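Local coordinates for LPXTG-motif cell wall anchor domain protein (Mobiluncus mulieris, PDB 5U5O) that is probably a surface adhesin anchored to the bacterial cell wall, its Ig-like domains braced by intramolecular disulfide, isopeptide and ester cross-links, at residues T178-A183 with P190-K195; I230-Q235 with L243-K248. All coordinates share one frame; numbering follows the deposited sequence. Where two conformers were deposited one is given.

Contact 1: T178-A183 with P190-K195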
loop_
_atom_site.group_PDB
_atom_site.type_symbol
_atom_site.label_atom_id
_atom_site.label_comp_id
_atom_site.label_asym_id
_atom_site.label_seq_id
_atom_site.Cartn_x
_atom_site.Cartn_y
_atom_site.Cartn_z
ATOM N N THR A 178 32.552 1.943 24.929
ATOM C CA THR A 178 33.098 2.106 26.283
ATOM C C THR A 178 34.237 1.127 26.441
ATOM O O THR A 178 34.307 0.110 25.767
ATOM C CB THR A 178 32.028 1.857 27.376
ATOM O OG1 THR A 178 31.542 0.516 27.286
ATOM C CG2 THR A 178 30.894 2.833 27.255
ATOM N N GLY A 179 35.128 1.422 27.403
ATOM C CA GLY A 179 36.171 0.478 27.760
ATOM C C GLY A 179 37.418 0.431 26.893
ATOM O O GLY A 179 38.229 -0.472 27.057
ATOM N N TRP A 180 37.578 1.388 25.983
ATOM C CA TRP A 180 38.762 1.444 25.104
ATOM C C TRP A 180 40.049 1.493 25.927
ATOM O O TRP A 180 40.091 2.171 26.973
ATOM C CB TRP A 180 38.704 2.680 24.201
ATOM C CG TRP A 180 39.677 2.645 23.083
ATOM C CD1 TRP A 180 40.921 3.175 23.050
ATOM C CD2 TRP A 180 39.453 2.076 21.790
ATOM N NE1 TRP A 180 41.517 2.940 21.844
ATOM C CE2 TRP A 180 40.629 2.272 21.046
ATOM C CE3 TRP A 180 38.381 1.390 21.191
ATOM C CZ2 TRP A 180 40.758 1.824 19.724
ATOM C CZ3 TRP A 180 38.508 0.943 19.883
ATOM C CH2 TRP A 180 39.684 1.165 19.164
ATOM N N GLU A 181 41.101 0.797 25.519
ATOM C CA GLU A 181 42.399 0.862 26.221
ATOM C C GLU A 181 43.506 1.013 25.166
ATOM O O GLU A 181 43.712 0.112 24.342
ATOM C CB GLU A 181 42.635 -0.396 27.056
ATOM C CG GLU A 181 44.005 -0.493 27.732
ATOM C CD GLU A 181 44.465 0.794 28.397
ATOM O OE1 GLU A 181 43.736 1.292 29.289
ATOM O OE2 GLU A 181 45.561 1.292 28.020
ATOM N N ASP A 182 44.200 2.149 25.188
ATOM C CA ASP A 182 45.282 2.426 24.220
ATOM C C ASP A 182 46.383 1.364 24.251
ATOM O O ASP A 182 47.022 1.132 23.249
ATOM C CB ASP A 182 45.956 3.774 24.512
ATOM C CG ASP A 182 45.032 4.945 24.384
ATOM O OD1 ASP A 182 43.979 4.843 23.741
ATOM O OD2 ASP A 182 45.369 6.021 24.915
ATOM N N ALA A 183 46.646 0.736 25.399
ATOM C CA ALA A 183 47.704 -0.285 25.456
ATOM C C ALA A 183 47.458 -1.448 24.526
ATOM O O ALA A 183 48.400 -2.046 24.041
ATOM C CB ALA A 183 47.904 -0.801 26.873
ATOM N N PRO A 190 39.248 7.246 17.414
ATOM C CA PRO A 190 38.298 7.930 16.520
ATOM C C PRO A 190 38.340 7.412 15.078
ATOM O O PRO A 190 37.498 7.789 14.270
ATOM C CB PRO A 190 38.730 9.399 16.540
ATOM C CG PRO A 190 39.760 9.511 17.595
ATOM C CD PRO A 190 40.285 8.156 17.943
ATOM N N GLU A 191 39.312 6.558 14.765
ATOM C CA GLU A 191 39.401 5.940 13.438
ATOM C C GLU A 191 38.837 4.533 13.390
ATOM O O GLU A 191 38.681 3.967 12.304
ATOM C CB GLU A 191 40.853 5.936 12.960
ATOM C CG GLU A 191 41.414 7.326 12.707
ATOM C CD GLU A 191 40.604 8.125 11.701
ATOM O OE1 GLU A 191 40.052 7.527 10.741
ATOM O OE2 GLU A 191 40.512 9.359 11.866
ATOM N N ALA A 192 38.465 3.972 14.529
ATOM C CA ALA A 192 37.896 2.643 14.539
ATOM C C ALA A 192 36.600 2.666 13.725
ATOM O O ALA A 192 35.815 3.614 13.807
ATOM C CB ALA A 192 37.618 2.183 15.961
ATOM N N SER A 193 36.414 1.618 12.927
ATOM C CA SER A 193 35.300 1.513 12.009
ATOM C C SER A 193 34.548 0.216 12.240
ATOM O O SER A 193 35.139 -0.853 12.172
ATOM C CB SER A 193 35.851 1.543 10.595
ATOM O OG SER A 193 34.862 1.302 9.624
ATOM N N TYR A 194 33.268 0.325 12.575
ATOM C CA TYR A 194 32.473 -0.804 13.016
ATOM C C TYR A 194 31.477 -1.178 11.922
ATOM O O TYR A 194 30.667 -0.352 11.500
ATOM C CB TYR A 194 31.771 -0.445 14.334
ATOM C CG TYR A 194 32.748 -0.005 15.450
ATOM C CD1 TYR A 194 33.474 -0.955 16.162
ATOM C CD2 TYR A 194 33.025 1.337 15.666
ATOM C CE1 TYR A 194 34.369 -0.573 17.158
ATOM C CE2 TYR A 194 33.912 1.730 16.701
ATOM C CZ TYR A 194 34.608 0.752 17.377
ATOM O OH TYR A 194 35.515 1.064 18.405
ATOM N N LYS A 195 31.559 -2.428 11.496
ATOM C CA LYS A 195 30.801 -2.885 10.333
ATOM C C LYS A 195 29.488 -3.508 10.744
ATOM O O LYS A 195 29.458 -4.383 11.616
ATOM C CB LYS A 195 31.599 -3.902 9.546
ATOM C CG LYS A 195 30.883 -4.400 8.311
ATOM C CD LYS A 195 31.669 -5.505 7.640
ATOM C CE LYS A 195 30.859 -6.211 6.562
ATOM N NZ LYS A 195 31.708 -7.183 5.817
#
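Trp180 reaches from the loop after strand 150-178 to Ala192 and Tyr194, at the entrance to strand 193-200, closing one end of the Ig-like DUF5979 domain of this adhesin. The contact is small, 83 Å² in all, and Trp180 is the one residue of 178-183 that touches the other segment, through its indole. The bond from CA to CB already points toward 190-195, and CG stands anti to the backbone N (chi1 -166°), which turns the indole toward Ala192 and Tyr194. Asp182 OD1 lies in the ring plane at the edge of the pyrrole side, 3.6 Å from Trp180 CD1. The benzo side makes the crossing. Trp180 CE3 is 4.0 Å from Tyr194 OH, and the next atom round, CZ3, comes closest to that hydroxyl. At the tip, Trp180 CH2 packs on the methyl of Ala192, with 3.9 Å between CH2 and CB. Both partners come at the indole obliquely. Ala241 of helix 234-241 also touches it, as do Ala185 and Arg189 of the loop joining the segments, so that one partly exposed residue links loop, helix and strand. Tyr194 is buried beyond it, against Ala237 of the same helix and Phe290 of strand 281-291. The loop that bears the tryptophan has a local tie of its own: Ala183 N donates to Glu181 OE2 on the anti side of the carboxylate, 20° out of its plane. Across the contact, the hydroxyl oxygen Tyr194 OH lies against the ring carbon Trp180 CZ3 at 3.3 Å, as packing.

Contact 2: I230-Q235 with L243-K248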
loop_
_atom_site.group_PDB
_atom_site.type_symbol
_atom_site.label_atom_id
_atom_site.label_comp_id
_atom_site.label_asym_id
_atom_site.label_seq_id
_atom_site.Cartn_x
_atom_site.Cartn_y
_atom_site.Cartn_z
ATOM N N ILE A 230 19.997 -6.693 12.942
ATOM C CA ILE A 230 21.209 -5.897 12.931
ATOM C C ILE A 230 22.327 -6.852 13.328
ATOM O O ILE A 230 22.246 -7.491 14.395
ATOM C CB ILE A 230 21.107 -4.749 13.975
ATOM C CG1 ILE A 230 19.910 -3.858 13.690
ATOM C CG2 ILE A 230 22.373 -3.908 13.967
ATOM C CD1 ILE A 230 19.515 -2.972 14.848
ATOM N N SER A 231 23.393 -6.896 12.542
ATOM C CA SER A 231 24.515 -7.797 12.758
ATOM C C SER A 231 25.788 -6.994 12.692
ATOM O O SER A 231 26.074 -6.367 11.664
ATOM C CB SER A 231 24.576 -8.857 11.648
ATOM O OG SER A 231 23.373 -9.593 11.548
ATOM N N GLU A 232 26.561 -6.997 13.775
ATOM C CA GLU A 232 27.869 -6.357 13.779
ATOM C C GLU A 232 28.957 -7.371 13.479
ATOM O O GLU A 232 28.888 -8.506 13.923
ATOM C CB GLU A 232 28.156 -5.729 15.155
ATOM C CG GLU A 232 29.351 -4.800 15.120
ATOM C CD GLU A 232 29.598 -4.077 16.423
ATOM O OE1 GLU A 232 28.691 -4.017 17.287
ATOM O OE2 GLU A 232 30.716 -3.548 16.525
ATOM N N ASP A 233 29.999 -6.944 12.774
ATOM C CA ASP A 233 31.216 -7.724 12.677
ATOM C C ASP A 233 32.015 -7.563 13.964
ATOM O O ASP A 233 32.879 -6.692 14.081
ATOM C CB ASP A 233 32.032 -7.276 11.450
ATOM C CG ASP A 233 33.287 -8.101 11.224
ATOM O OD1 ASP A 233 33.672 -8.944 12.066
ATOM O OD2 ASP A 233 33.900 -7.909 10.153
ATOM N N VAL A 234 31.738 -8.447 14.912
ATOM C CA VAL A 234 32.311 -8.307 16.247
ATOM C C VAL A 234 33.814 -8.571 16.216
ATOM O O VAL A 234 34.584 -7.853 16.874
ATOM C CB VAL A 234 31.611 -9.209 17.294
ATOM C CG1 VAL A 234 32.288 -9.056 18.649
ATOM C CG2 VAL A 234 30.141 -8.857 17.408
ATOM N N GLN A 235 34.240 -9.565 15.439
ATOM C CA GLN A 235 35.662 -9.873 15.392
ATOM C C GLN A 235 36.441 -8.695 14.820
ATOM O O GLN A 235 37.543 -8.404 15.286
ATOM C CB GLN A 235 35.943 -11.132 14.562
ATOM C CG GLN A 235 37.381 -11.620 14.634
ATOM C CD GLN A 235 37.797 -12.004 16.041
ATOM O OE1 GLN A 235 37.171 -12.862 16.668
ATOM N NE2 GLN A 235 38.851 -11.371 16.549
ATOM N N LEU A 243 40.570 -5.968 22.488
ATOM C CA LEU A 243 39.800 -6.329 23.680
ATOM C C LEU A 243 38.533 -7.051 23.287
ATOM O O LEU A 243 38.020 -6.863 22.182
ATOM C CB LEU A 243 39.393 -5.083 24.473
ATOM C CG LEU A 243 40.504 -4.302 25.155
ATOM C CD1 LEU A 243 39.947 -2.972 25.630
ATOM C CD2 LEU A 243 41.104 -5.095 26.309
ATOM N N LYS A 244 38.017 -7.852 24.218
ATOM C CA LYS A 244 36.715 -8.472 24.054
ATOM C C LYS A 244 35.652 -7.385 23.938
ATOM O O LYS A 244 35.773 -6.322 24.524
ATOM C CB LYS A 244 36.392 -9.417 25.212
ATOM C CG LYS A 244 37.288 -10.642 25.273
ATOM C CD LYS A 244 37.154 -11.355 26.611
ATOM C CE LYS A 244 37.993 -12.622 26.648
ATOM N NZ LYS A 244 38.449 -12.938 28.026
ATOM N N ASP A 245 34.613 -7.674 23.152
ATOM C CA ASP A 245 33.541 -6.722 22.886
ATOM C C ASP A 245 32.209 -7.358 23.197
ATOM O O ASP A 245 31.799 -8.320 22.529
ATOM C CB ASP A 245 33.569 -6.304 21.415
ATOM C CG ASP A 245 32.664 -5.131 21.103
ATOM O OD1 ASP A 245 32.007 -4.549 21.985
ATOM O OD2 ASP A 245 32.590 -4.838 19.867
ATOM N N THR A 246 31.531 -6.808 24.200
ATOM C CA THR A 246 30.156 -7.170 24.500
ATOM C C THR A 246 29.280 -6.096 23.890
ATOM O O THR A 246 29.366 -4.937 24.267
ATOM C CB THR A 246 29.922 -7.271 26.006
ATOM O OG1 THR A 246 30.801 -8.264 26.541
ATOM C CG2 THR A 246 28.496 -7.698 26.314
ATOM N N VAL A 247 28.484 -6.468 22.889
ATOM C CA VAL A 247 27.667 -5.486 22.223
ATOM C C VAL A 247 26.340 -5.391 22.961
ATOM O O VAL A 247 25.615 -6.382 23.088
ATOM C CB VAL A 247 27.494 -5.797 20.731
ATOM C CG1 VAL A 247 26.715 -4.681 20.053
ATOM C CG2 VAL A 247 28.857 -5.955 20.059
ATOM N N LYS A 248 26.019 -4.188 23.412
ATOM C CA LYS A 248 24.800 -3.950 24.130
ATOM C C LYS A 248 23.866 -3.086 23.295
ATOM O O LYS A 248 24.165 -1.937 23.003
ATOM C CB LYS A 248 25.118 -3.294 25.487
ATOM C CG LYS A 248 26.174 -4.045 26.310
ATOM C CD LYS A 248 26.458 -3.382 27.661
ATOM C CE LYS A 248 27.490 -4.152 28.477
ATOM N NZ LYS A 248 27.780 -3.510 29.783
#
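Glu232 and Val234 meet Val247 and Asp245 inside the Ig-like domain, where helix 234-241 carries the chain from strand 226-232 of one sheet to strand 244-251 of another. The close packing gathers on Val247. Glu232, extended beyond CG, sets its OE1 against both methyls of that valine, 3.4 Å from CG2 and 3.5 Å from CG1. Val234, the first residue of the helix after the N-cap Asp233, joins it there; with CG1 anti to the backbone N, its two methyls divide the work, CG1 standing 4.1 Å from Asp245 CB and CG2 lying beside Val247 CG2. The looser part is the acid pair, unbonded to each other: Glu232 OE2 faces Asp245 OD2 at 4.0 Å, the two arriving from opposite directions with carboxylate planes 77° apart. Glu232 also touches Lys175, and the two buried acids lie close to Asn288 OD1, the nature of those pairs being undecided; the grouping is consistent with the Lys-Asn isopeptide sites of such domains. On the solvent side, Lys244 and Thr246 alternate with the inward residues and direct CB away. Asn262 joins the Asp245 and Val247 backbones by hydrogen bonds. Val234 CG2 and Val247 CG2 touch at 4.1 Å.

How the contacts relate
Leaving strand 150-178, the chain makes a short loop without alpha-helix or strand, ending in a 3-10 turn, which contact 1 closes as strand 193-200 begins. The chain then passes through strands 205-212 and 216-223 to strand 226-232, where contact 2 opens; its loop is mostly helix 234-241 and ends on strand 244-251. The two loops follow in series, neither nested nor crossed, with centres about 12 Å apart. They are joined through neighbouring strands of one sheet, Lys195 O probably accepting a hydrogen bond from Asp233 N, and through Gly179 O packing on Leu243 CD1. Helix 234-241 touches residues of both contacts, tying together this end of the domain.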